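Local structure of CBS domain-containing protein (Pyrococcus horikoshii, 2YZI) at residues A29-L32 / M33-D37; F53-K56 / S57-I60; L123-S127 / R128-E132. The protein is of unknown function but carries two CBS domains, modules that commonly bind adenine nucleotides, so it may sense such a ligand. All coordinates share one frame; numbering follows the deposited sequence.

Interaction 1 of 3, residues A29-L32 / M33-D37; sequences ASRL and MMEFD
Arg31 and Glu35, one helical turn apart, form a short salt bridge in which NH1 of Arg31 meets OE1 of Glu35 at 2.5 Å. The two side chains run side by side in the same direction. Glu35 stays extended, while the arginine chain bends at chi3 (62°) and so turns its guanidinium onto the carboxylate. OE1 lies close to the guanidinium plane, yet the two flat groups are rotated 42° against each other, and OE1 alone of the two oxygens makes the bond to NH1. Water 1 closes a small ring: it accepts from NH2 of Arg31 and donates to OE1 of Glu35 at 2.7 Å. Glu28 forms a salt bridge to this NH2, giving the arginine a second carboxylate.

Inward of this exposed bridge the backbone bonds of an alpha helix repeat, from Met33 N to Ala29 O (3.0 Å) up to Phe36 N to Leu32 O (3.0 Å, 168° at the hydrogen). Phe36 is the first residue to depart from helical geometry. Its ring still leans on the last turn, where CD1 of Leu32 touches the ring edge at CD2, 3.6 Å away.

The buried flank carries Ala29, Ser30 and the selenomethionine Met33; Ser30 OG bonds back to Val26 O. Helix 26-35 is the crossover of the beta-alpha-beta unit between strands 19-20 and 40-44. Ala29 and Met33 pack on Leu41 of the latter strand, and Met33 also meets Ile59 of helix 56-64.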
ATOM      1  N   ALA B  29       1.887  16.970   2.911  1.00 24.86           N
ATOM      2  CA  ALA B  29       2.540  15.672   2.976  1.00 24.35           C
ATOM      3  C   ALA B  29       1.837  14.710   2.001  1.00 24.51           C
ATOM      4  O   ALA B  29       2.485  13.910   1.320  1.00 23.14           O
ATOM      5  CB  ALA B  29       2.478  15.130   4.400  1.00 25.78           C
ATOM      6  N   SER B  30       0.510  14.800   1.929  1.00 24.15           N
ATOM      7  CA  SER B  30      -0.254  13.949   1.019  1.00 23.89           C
ATOM      8  C   SER B  30       0.138  14.186  -0.438  1.00 24.20           C
ATOM      9  O   SER B  30       0.285  13.239  -1.208  1.00 23.11           O
ATOM     10  CB  SER B  30      -1.761  14.189   1.177  1.00 23.38           C
ATOM     11  OG  SER B  30      -2.253  13.630   2.381  1.00 24.30           O
ATOM     12  N   ARG B  31       0.310  15.451  -0.809  1.00 24.38           N
ATOM     13  CA  ARG B  31       0.674  15.787  -2.176  1.00 25.28           C
ATOM     14  C   ARG B  31       2.069  15.280  -2.492  1.00 26.02           C
ATOM     15  O   ARG B  31       2.314  14.721  -3.563  1.00 26.69           O
ATOM     16  CB  ARG B  31       0.623  17.296  -2.397  1.00 26.68           C
ATOM     17  CG  ARG B  31       0.935  17.711  -3.826  1.00 26.74           C
ATOM     18  CD  ARG B  31       1.408  19.135  -3.849  1.00 31.42           C
ATOM     19  NE  ARG B  31       2.645  19.291  -3.087  1.00 31.77           N
ATOM     20  CZ  ARG B  31       3.835  18.885  -3.510  1.00 31.16           C
ATOM     21  NH1 ARG B  31       3.959  18.296  -4.694  1.00 31.15           N
ATOM     22  NH2 ARG B  31       4.900  19.067  -2.747  1.00 31.00           N
ATOM     23  N   LEU B  32       2.984  15.489  -1.556  1.00 25.67           N
ATOM     24  CA  LEU B  32       4.357  15.038  -1.724  1.00 27.41           C
ATOM     25  C   LEU B  32       4.398  13.518  -1.935  1.00 29.17           C
ATOM     26  O   LEU B  32       5.171  13.015  -2.756  1.00 26.52           O
ATOM     27  CB  LEU B  32       5.177  15.428  -0.493  1.00 26.63           C
ATOM     28  CG  LEU B  32       6.673  15.120  -0.467  1.00 27.66           C
ATOM     29  CD1 LEU B  32       7.386  15.786  -1.636  1.00 25.99           C
ATOM     30  CD2 LEU B  32       7.242  15.610   0.861  1.00 26.49           C
HETATM   31  N   MSE B  33       3.557  12.795  -1.197  1.00 37.95           N
HETATM   32  CA  MSE B  33       3.501  11.339  -1.298  1.00 35.20           C
HETATM   33  C   MSE B  33       2.997  10.889  -2.663  1.00 34.68           C
HETATM   34  O   MSE B  33       3.500   9.923  -3.235  1.00 34.63           O
HETATM   35  CB  MSE B  33       2.585  10.759  -0.215  1.00 34.05           C
HETATM   36  CG  MSE B  33       3.139  10.813   1.197  1.00 36.10           C
HETATM   37 SE   MSE B  33       1.707  10.405   2.457  1.00 38.94          SE
HETATM   38  CE  MSE B  33       2.278   8.634   3.037  1.00 36.06           C
HETATM   39  N   MSE B  34       1.991  11.583  -3.178  1.00 34.11           N
HETATM   40  CA  MSE B  34       1.438  11.229  -4.477  1.00 33.14           C
HETATM   41  C   MSE B  34       2.429  11.595  -5.577  1.00 31.61           C
HETATM   42  O   MSE B  34       2.515  10.905  -6.586  1.00 31.77           O
HETATM   43  CB  MSE B  34       0.103  11.948  -4.708  1.00 34.61           C
HETATM   44  CG  MSE B  34      -0.967  11.613  -3.675  1.00 36.64           C
HETATM   45 SE   MSE B  34      -1.334   9.705  -3.598  1.00 39.84          SE
HETATM   46  CE  MSE B  34      -2.838   9.679  -2.396  1.00 38.53           C
ATOM     47  N   GLU B  35       3.188  12.669  -5.368  1.00 30.99           N
ATOM     48  CA  GLU B  35       4.171  13.120  -6.352  1.00 29.58           C
ATOM     49  C   GLU B  35       5.302  12.113  -6.509  1.00 28.83           C
ATOM     50  O   GLU B  35       5.643  11.721  -7.621  1.00 28.68           O
ATOM     51  CB  GLU B  35       4.765  14.469  -5.941  1.00 31.17           C
ATOM     52  CG  GLU B  35       5.708  15.079  -6.989  1.00 35.12           C
ATOM     53  CD  GLU B  35       6.477  16.293  -6.484  1.00 35.75           C
ATOM     54  OE1 GLU B  35       5.948  17.038  -5.628  1.00 36.58           O
ATOM     55  OE2 GLU B  35       7.608  16.512  -6.958  1.00 37.40           O
ATOM     56  N   PHE B  36       5.873  11.695  -5.386  1.00 27.55           N
ATOM     57  CA  PHE B  36       6.981  10.752  -5.394  1.00 27.25           C
ATOM     58  C   PHE B  36       6.624   9.277  -5.234  1.00 27.22           C
ATOM     59  O   PHE B  36       7.498   8.435  -5.043  1.00 27.13           O
ATOM     60  CB  PHE B  36       8.011  11.185  -4.360  1.00 27.07           C
ATOM     61  CG  PHE B  36       8.815  12.371  -4.802  1.00 28.43           C
ATOM     62  CD1 PHE B  36       9.825  12.222  -5.746  1.00 30.18           C
ATOM     63  CD2 PHE B  36       8.523  13.641  -4.331  1.00 26.71           C
ATOM     64  CE1 PHE B  36      10.532  13.323  -6.218  1.00 28.49           C
ATOM     65  CE2 PHE B  36       9.227  14.746  -4.797  1.00 27.80           C
ATOM     66  CZ  PHE B  36      10.232  14.584  -5.743  1.00 28.21           C
ATOM     67  N   ASP B  37       5.334   8.975  -5.307  1.00 26.92           N
ATOM     68  CA  ASP B  37       4.867   7.602  -5.252  1.00 28.04           C
ATOM     69  C   ASP B  37       5.291   6.771  -4.039  1.00 27.67           C
ATOM     70  O   ASP B  37       5.706   5.615  -4.194  1.00 27.27           O
ATOM     71  CB  ASP B  37       5.320   6.887  -6.524  1.00 31.11           C
ATOM     72  CG  ASP B  37       4.349   5.829  -6.972  1.00 35.49           C
ATOM     73  OD1 ASP B  37       3.214   6.196  -7.343  1.00 40.57           O
ATOM     74  OD2 ASP B  37       4.710   4.635  -6.956  1.00 36.05           O
TER
HETATM   75  O   HOH W   1       7.702  18.287  -4.079  1.00 34.91           O

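Interaction 2 of 3, residues F53-K56 / S57-I60; sequences FFTK and SDII
Thr55 and Asp58 exchange bonds in a capping box at the start of helix 56-64, the tight part of this contact. OG1 of Thr55 accepts from Asp58 N at 3.1 Å, and Asp58 OD2 accepts from Thr55 N at a short 2.5 Å, nearly straight (165°). That N-H reaches the anti side of OD2, 33° out of the carboxylate plane. With chi1 at 66°, OG1 sits between the backbone N and carbonyl carbon of Thr55, where it faces the first turn.

Ordinary apolar packing adjoins the box: CD1 of Ile59 comes obliquely to CE1 of Phe54 at 3.9 Å and rests 3.8 Å from Thr55 O. The water side is looser. Water 2 stands 2.9 Å from Thr55 OG1 and donates only weakly to Asp58 OD1, whose charge is also paired with Arg61. The Thr-x-x-Asp spacing fits the sequence signature with which many CBS domains hold the ribose and phosphates of nucleotides, so this cap may border a ligand site.

Lys56 is extended beyond CG, and its NZ bonds Ser57 OG of the second subunit. Within the chain, Phe54 packs on Ala29 of helix 26-35 and on Leu41 and Val43 of strand 40-44, while Thr55 touches His105 of strand 105-110.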
ATOM      1  N   PHE B  53       7.151   9.109  12.107  1.00 16.89           N
ATOM      2  CA  PHE B  53       6.907   8.296  10.927  1.00 16.76           C
ATOM      3  C   PHE B  53       5.400   8.128  10.773  1.00 17.29           C
ATOM      4  O   PHE B  53       4.672   8.059  11.778  1.00 18.02           O
ATOM      5  CB  PHE B  53       7.542   6.918  11.129  1.00 16.67           C
ATOM      6  CG  PHE B  53       7.305   5.960  10.000  1.00 17.10           C
ATOM      7  CD1 PHE B  53       8.130   5.968   8.876  1.00 16.87           C
ATOM      8  CD2 PHE B  53       6.271   5.022  10.071  1.00 16.58           C
ATOM      9  CE1 PHE B  53       7.932   5.056   7.846  1.00 16.06           C
ATOM     10  CE2 PHE B  53       6.068   4.107   9.047  1.00 14.23           C
ATOM     11  CZ  PHE B  53       6.901   4.124   7.931  1.00 13.92           C
ATOM     12  N   PHE B  54       4.929   8.059   9.531  1.00 16.31           N
ATOM     13  CA  PHE B  54       3.504   7.873   9.282  1.00 16.17           C
ATOM     14  C   PHE B  54       3.203   7.419   7.850  1.00 16.82           C
ATOM     15  O   PHE B  54       3.949   7.697   6.908  1.00 16.29           O
ATOM     16  CB  PHE B  54       2.724   9.151   9.629  1.00 14.43           C
ATOM     17  CG  PHE B  54       2.927  10.282   8.658  1.00 16.47           C
ATOM     18  CD1 PHE B  54       2.202  10.333   7.469  1.00 15.10           C
ATOM     19  CD2 PHE B  54       3.829  11.312   8.946  1.00 14.44           C
ATOM     20  CE1 PHE B  54       2.368  11.400   6.581  1.00 16.50           C
ATOM     21  CE2 PHE B  54       4.003  12.383   8.066  1.00 16.78           C
ATOM     22  CZ  PHE B  54       3.274  12.431   6.881  1.00 17.07           C
ATOM     23  N   THR B  55       2.093   6.706   7.708  1.00 16.67           N
ATOM     24  CA  THR B  55       1.674   6.173   6.416  1.00 17.17           C
ATOM     25  C   THR B  55       0.415   6.847   5.911  1.00 16.77           C
ATOM     26  O   THR B  55      -0.129   7.736   6.557  1.00 16.20           O
ATOM     27  CB  THR B  55       1.381   4.671   6.511  1.00 16.70           C
ATOM     28  OG1 THR B  55       0.238   4.468   7.350  1.00 19.39           O
ATOM     29  CG2 THR B  55       2.574   3.929   7.089  1.00 14.62           C
ATOM     30  N   LYS B  56      -0.032   6.417   4.738  1.00 18.82           N
ATOM     31  CA  LYS B  56      -1.245   6.944   4.136  1.00 18.48           C
ATOM     32  C   LYS B  56      -2.402   6.436   4.990  1.00 17.75           C
ATOM     33  O   LYS B  56      -3.396   7.131   5.209  1.00 16.92           O
ATOM     34  CB  LYS B  56      -1.380   6.438   2.698  1.00 18.51           C
ATOM     35  CG  LYS B  56      -0.403   7.073   1.709  1.00 19.19           C
ATOM     36  CD  LYS B  56      -0.584   6.509   0.300  1.00 19.37           C
ATOM     37  CE  LYS B  56       0.350   7.183  -0.709  1.00 19.19           C
ATOM     38  NZ  LYS B  56       0.239   6.620  -2.094  1.00 15.74           N
ATOM     39  N   SER B  57      -2.241   5.216   5.486  1.00 17.62           N
ATOM     40  CA  SER B  57      -3.249   4.603   6.319  1.00 19.10           C
ATOM     41  C   SER B  57      -3.458   5.428   7.585  1.00 21.03           C
ATOM     42  O   SER B  57      -4.596   5.607   8.021  1.00 22.50           O
ATOM     43  CB  SER B  57      -2.835   3.179   6.678  1.00 18.43           C
ATOM     44  OG  SER B  57      -3.913   2.479   7.259  1.00 20.45           O
ATOM     45  N   ASP B  58      -2.371   5.924   8.177  1.00 22.32           N
ATOM     46  CA  ASP B  58      -2.476   6.732   9.390  1.00 22.78           C
ATOM     47  C   ASP B  58      -3.311   7.960   9.080  1.00 22.89           C
ATOM     48  O   ASP B  58      -4.118   8.396   9.897  1.00 22.54           O
ATOM     49  CB  ASP B  58      -1.102   7.192   9.889  1.00 22.44           C
ATOM     50  CG  ASP B  58      -0.199   6.044  10.265  1.00 25.97           C
ATOM     51  OD1 ASP B  58      -0.667   5.083  10.915  1.00 26.84           O
ATOM     52  OD2 ASP B  58       0.995   6.110   9.924  1.00 25.78           O
ATOM     53  N   ILE B  59      -3.095   8.518   7.893  1.00 22.89           N
ATOM     54  CA  ILE B  59      -3.825   9.697   7.446  1.00 24.37           C
ATOM     55  C   ILE B  59      -5.322   9.417   7.344  1.00 25.57           C
ATOM     56  O   ILE B  59      -6.133  10.272   7.682  1.00 25.91           O
ATOM     57  CB  ILE B  59      -3.286  10.184   6.085  1.00 22.04           C
ATOM     58  CG1 ILE B  59      -1.898  10.791   6.287  1.00 20.89           C
ATOM     59  CG2 ILE B  59      -4.237  11.192   5.458  1.00 21.64           C
ATOM     60  CD1 ILE B  59      -1.133  11.037   5.015  1.00 19.18           C
ATOM     61  N   ILE B  60      -5.691   8.217   6.896  1.00 26.58           N
ATOM     62  CA  ILE B  60      -7.106   7.875   6.776  1.00 27.32           C
ATOM     63  C   ILE B  60      -7.734   7.690   8.161  1.00 29.88           C
ATOM     64  O   ILE B  60      -8.786   8.251   8.456  1.00 28.66           O
ATOM     65  CB  ILE B  60      -7.323   6.574   5.948  1.00 26.26           C
ATOM     66  CG1 ILE B  60      -6.878   6.766   4.496  1.00 22.22           C
ATOM     67  CG2 ILE B  60      -8.798   6.195   5.959  1.00 24.61           C
ATOM     68  CD1 ILE B  60      -7.764   7.704   3.703  1.00 21.18           C
TER
HETATM   69  O   HOH W   2       0.349   2.308   9.310  1.00 33.84           O

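Interaction 3 of 3, residues L123-S127 / R128-E132; sequences LLEAS and RRRLE
Glu125 folds at chi2 (73°) and Arg130 at chi3 (81°), and these two bends bring carboxylate and guanidinium together across a Schellman motif that ends helix 120-127. Arg129 takes the positive phi of the motif. Its N donates to Ala126 O at 2.9 Å, approaching from above the carbonyl plane, and Arg130 N reaches Glu125 O at 3.4 Å, a weak bond.

The motif brings Arg130 beside Glu125, five residues back. OE1 of Glu125 lies over one face of the guanidinium and makes a salt bridge to NH1 of Arg130 at 3.0 Å, with the planes 28° apart; the placing of NH1 is less sure. The same OE1 accepts from water 3 at 3.1 Å, which in turn accepts from Arg128 NE at 2.6 Å. With an alanine in place of Glu125, Arg130 would probably lose its charged mate in this contact and Arg128 its water-borne link to the carboxylate.

Arg128 runs alongside Leu124. Leu124 and Ser127 pack against Leu95 of the second subunit, and Arg128 against its Ala99. In the last turn Ser127 OG, placed between the backbone N and the carbonyl carbon of its own residue, donates to Leu124 O at only 2.5 Å.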
ATOM      1  N   LEU B 123       8.974  -5.378  -2.889  1.00 21.18           N
ATOM      2  CA  LEU B 123       8.732  -6.812  -2.973  1.00 20.89           C
ATOM      3  C   LEU B 123       8.314  -7.164  -4.394  1.00 20.61           C
ATOM      4  O   LEU B 123       8.785  -8.145  -4.971  1.00 21.45           O
ATOM      5  CB  LEU B 123       7.620  -7.223  -2.013  1.00 20.47           C
ATOM      6  CG  LEU B 123       7.187  -8.691  -2.095  1.00 21.23           C
ATOM      7  CD1 LEU B 123       8.366  -9.582  -1.716  1.00 18.11           C
ATOM      8  CD2 LEU B 123       5.990  -8.944  -1.169  1.00 18.31           C
ATOM      9  N   LEU B 124       7.411  -6.360  -4.942  1.00 21.80           N
ATOM     10  CA  LEU B 124       6.930  -6.554  -6.296  1.00 22.33           C
ATOM     11  C   LEU B 124       8.108  -6.479  -7.259  1.00 23.43           C
ATOM     12  O   LEU B 124       8.223  -7.281  -8.194  1.00 23.15           O
ATOM     13  CB  LEU B 124       5.909  -5.476  -6.657  1.00 21.96           C
ATOM     14  CG  LEU B 124       5.357  -5.624  -8.078  1.00 21.17           C
ATOM     15  CD1 LEU B 124       4.659  -6.991  -8.187  1.00 21.14           C
ATOM     16  CD2 LEU B 124       4.398  -4.477  -8.415  1.00 19.86           C
ATOM     17  N   GLU B 125       8.982  -5.503  -7.021  1.00 25.11           N
ATOM     18  CA  GLU B 125      10.166  -5.301  -7.848  1.00 26.95           C
ATOM     19  C   GLU B 125      11.061  -6.553  -7.813  1.00 26.15           C
ATOM     20  O   GLU B 125      11.548  -7.015  -8.850  1.00 26.50           O
ATOM     21  CB  GLU B 125      10.948  -4.095  -7.330  1.00 30.59           C
ATOM     22  CG  GLU B 125      11.633  -3.289  -8.393  1.00 37.43           C
ATOM     23  CD  GLU B 125      10.654  -2.483  -9.210  1.00 40.45           C
ATOM     24  OE1 GLU B 125       9.833  -3.080  -9.936  1.00 41.84           O
ATOM     25  OE2 GLU B 125      10.707  -1.242  -9.117  1.00 44.30           O
ATOM     26  N   ALA B 126      11.282  -7.090  -6.616  1.00 24.92           N
ATOM     27  CA  ALA B 126      12.108  -8.277  -6.457  1.00 24.29           C
ATOM     28  C   ALA B 126      11.446  -9.495  -7.106  1.00 24.72           C
ATOM     29  O   ALA B 126      12.119 -10.303  -7.740  1.00 24.47           O
ATOM     30  CB  ALA B 126      12.364  -8.537  -4.983  1.00 23.99           C
ATOM     31  N   SER B 127      10.129  -9.621  -6.957  1.00 24.66           N
ATOM     32  CA  SER B 127       9.404 -10.742  -7.543  1.00 26.67           C
ATOM     33  C   SER B 127       9.482 -10.722  -9.065  1.00 27.57           C
ATOM     34  O   SER B 127       9.286 -11.744  -9.713  1.00 27.89           O
ATOM     35  CB  SER B 127       7.939 -10.711  -7.117  1.00 27.06           C
ATOM     36  OG  SER B 127       7.299  -9.553  -7.609  1.00 30.82           O
ATOM     37  N   ARG B 128       9.764  -9.554  -9.629  1.00 29.07           N
ATOM     38  CA  ARG B 128       9.865  -9.399 -11.074  1.00 30.90           C
ATOM     39  C   ARG B 128      11.315  -9.470 -11.551  1.00 30.88           C
ATOM     40  O   ARG B 128      11.593  -9.319 -12.736  1.00 30.60           O
ATOM     41  CB  ARG B 128       9.243  -8.065 -11.500  1.00 32.02           C
ATOM     42  CG  ARG B 128       7.720  -8.048 -11.491  1.00 32.69           C
ATOM     43  CD  ARG B 128       7.167  -6.634 -11.701  1.00 34.85           C
ATOM     44  NE  ARG B 128       7.552  -6.041 -12.982  1.00 36.61           N
ATOM     45  CZ  ARG B 128       7.134  -6.472 -14.170  1.00 35.62           C
ATOM     46  NH1 ARG B 128       6.310  -7.506 -14.252  1.00 34.80           N
ATOM     47  NH2 ARG B 128       7.545  -5.865 -15.276  1.00 36.73           N
ATOM     48  N   ARG B 129      12.233  -9.685 -10.614  1.00 32.20           N
ATOM     49  CA  ARG B 129      13.658  -9.788 -10.921  1.00 32.93           C
ATOM     50  C   ARG B 129      14.212  -8.579 -11.681  1.00 33.11           C
ATOM     51  O   ARG B 129      14.800  -8.733 -12.749  1.00 33.72           O
ATOM     52  CB  ARG B 129      13.919 -11.070 -11.726  1.00 34.22           C
ATOM     53  CG  ARG B 129      13.471 -12.342 -11.014  1.00 36.20           C
ATOM     54  CD  ARG B 129      12.961 -13.403 -11.990  1.00 39.70           C
ATOM     55  NE  ARG B 129      14.022 -14.058 -12.749  1.00 41.19           N
ATOM     56  CZ  ARG B 129      13.814 -15.032 -13.631  1.00 43.00           C
ATOM     57  NH1 ARG B 129      12.581 -15.462 -13.868  1.00 41.49           N
ATOM     58  NH2 ARG B 129      14.838 -15.586 -14.268  1.00 42.79           N
ATOM     59  N   ARG B 130      14.030  -7.385 -11.120  1.00 33.17           N
ATOM     60  CA  ARG B 130      14.521  -6.152 -11.735  1.00 31.87           C
ATOM     61  C   ARG B 130      15.775  -5.662 -10.996  1.00 30.84           C
ATOM     62  O   ARG B 130      15.732  -5.376  -9.805  1.00 30.76           O
ATOM     63  CB  ARG B 130      13.413  -5.095 -11.713  1.00 32.62           C
ATOM     64  CG  ARG B 130      12.175  -5.538 -12.484  1.00 37.41           C
ATOM     65  CD  ARG B 130      10.952  -4.655 -12.257  1.00 41.17           C
ATOM     66  NE  ARG B 130      10.947  -3.436 -13.065  1.00 46.00           N
ATOM     67  CZ  ARG B 130      11.533  -2.293 -12.719  1.00 49.41           C
ATOM     68  NH1 ARG B 130      12.185  -2.196 -11.566  1.00 51.18           N
ATOM     69  NH2 ARG B 130      11.457  -1.239 -13.522  1.00 49.76           N
ATOM     70  N   LEU B 131      16.891  -5.567 -11.710  1.00 30.13           N
ATOM     71  CA  LEU B 131      18.156  -5.158 -11.110  1.00 30.21           C
ATOM     72  C   LEU B 131      18.503  -3.676 -11.118  1.00 30.94           C
ATOM     73  O   LEU B 131      18.404  -2.989 -12.133  1.00 30.29           O
ATOM     74  CB  LEU B 131      19.305  -5.929 -11.756  1.00 30.63           C
ATOM     75  CG  LEU B 131      19.437  -7.412 -11.401  1.00 33.90           C
ATOM     76  CD1 LEU B 131      20.547  -8.045 -12.242  1.00 32.88           C
ATOM     77  CD2 LEU B 131      19.741  -7.553  -9.905  1.00 33.43           C
ATOM     78  N   GLU B 132      18.929  -3.192  -9.960  1.00 31.53           N
ATOM     79  CA  GLU B 132      19.326  -1.803  -9.806  1.00 31.52           C
ATOM     80  C   GLU B 132      20.797  -1.733 -10.232  1.00 29.91           C
ATOM     81  O   GLU B 132      21.644  -2.440  -9.684  1.00 29.30           O
ATOM     82  CB  GLU B 132      19.174  -1.389  -8.343  1.00 34.11           C
ATOM     83  CG  GLU B 132      19.389   0.087  -8.076  1.00 39.72           C
ATOM     84  CD  GLU B 132      19.608   0.381  -6.600  1.00 43.48           C
ATOM     85  OE1 GLU B 132      18.793  -0.089  -5.769  1.00 45.30           O
ATOM     86  OE2 GLU B 132      20.595   1.081  -6.275  1.00 43.70           O
TER
HETATM   87  O   HOH W   3       8.024  -3.568 -12.450  1.00 48.26           O

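Interactions 1 and 2 belong to one CBS domain and touch directly: CE of Met33 lies 3.4 Å from CG of Lys56, and CB of Ala29 lies 3.8 Å from CZ of Phe54. Both are partly buried, and their side chains pack helix 26-35 against helix 56-64. Interaction 3 is a surface contact at the C-terminal end of helix 120-127, its centre about 25 Å from that of interaction 2 and across the centre of the chain. The chemistry follows place: a helix start uses a buried carboxylate and backbone N-H groups, whereas the two helix ends carry arginine–glutamate pairs near the surface, with waters bound at the carboxylates. All three reach the second subunit.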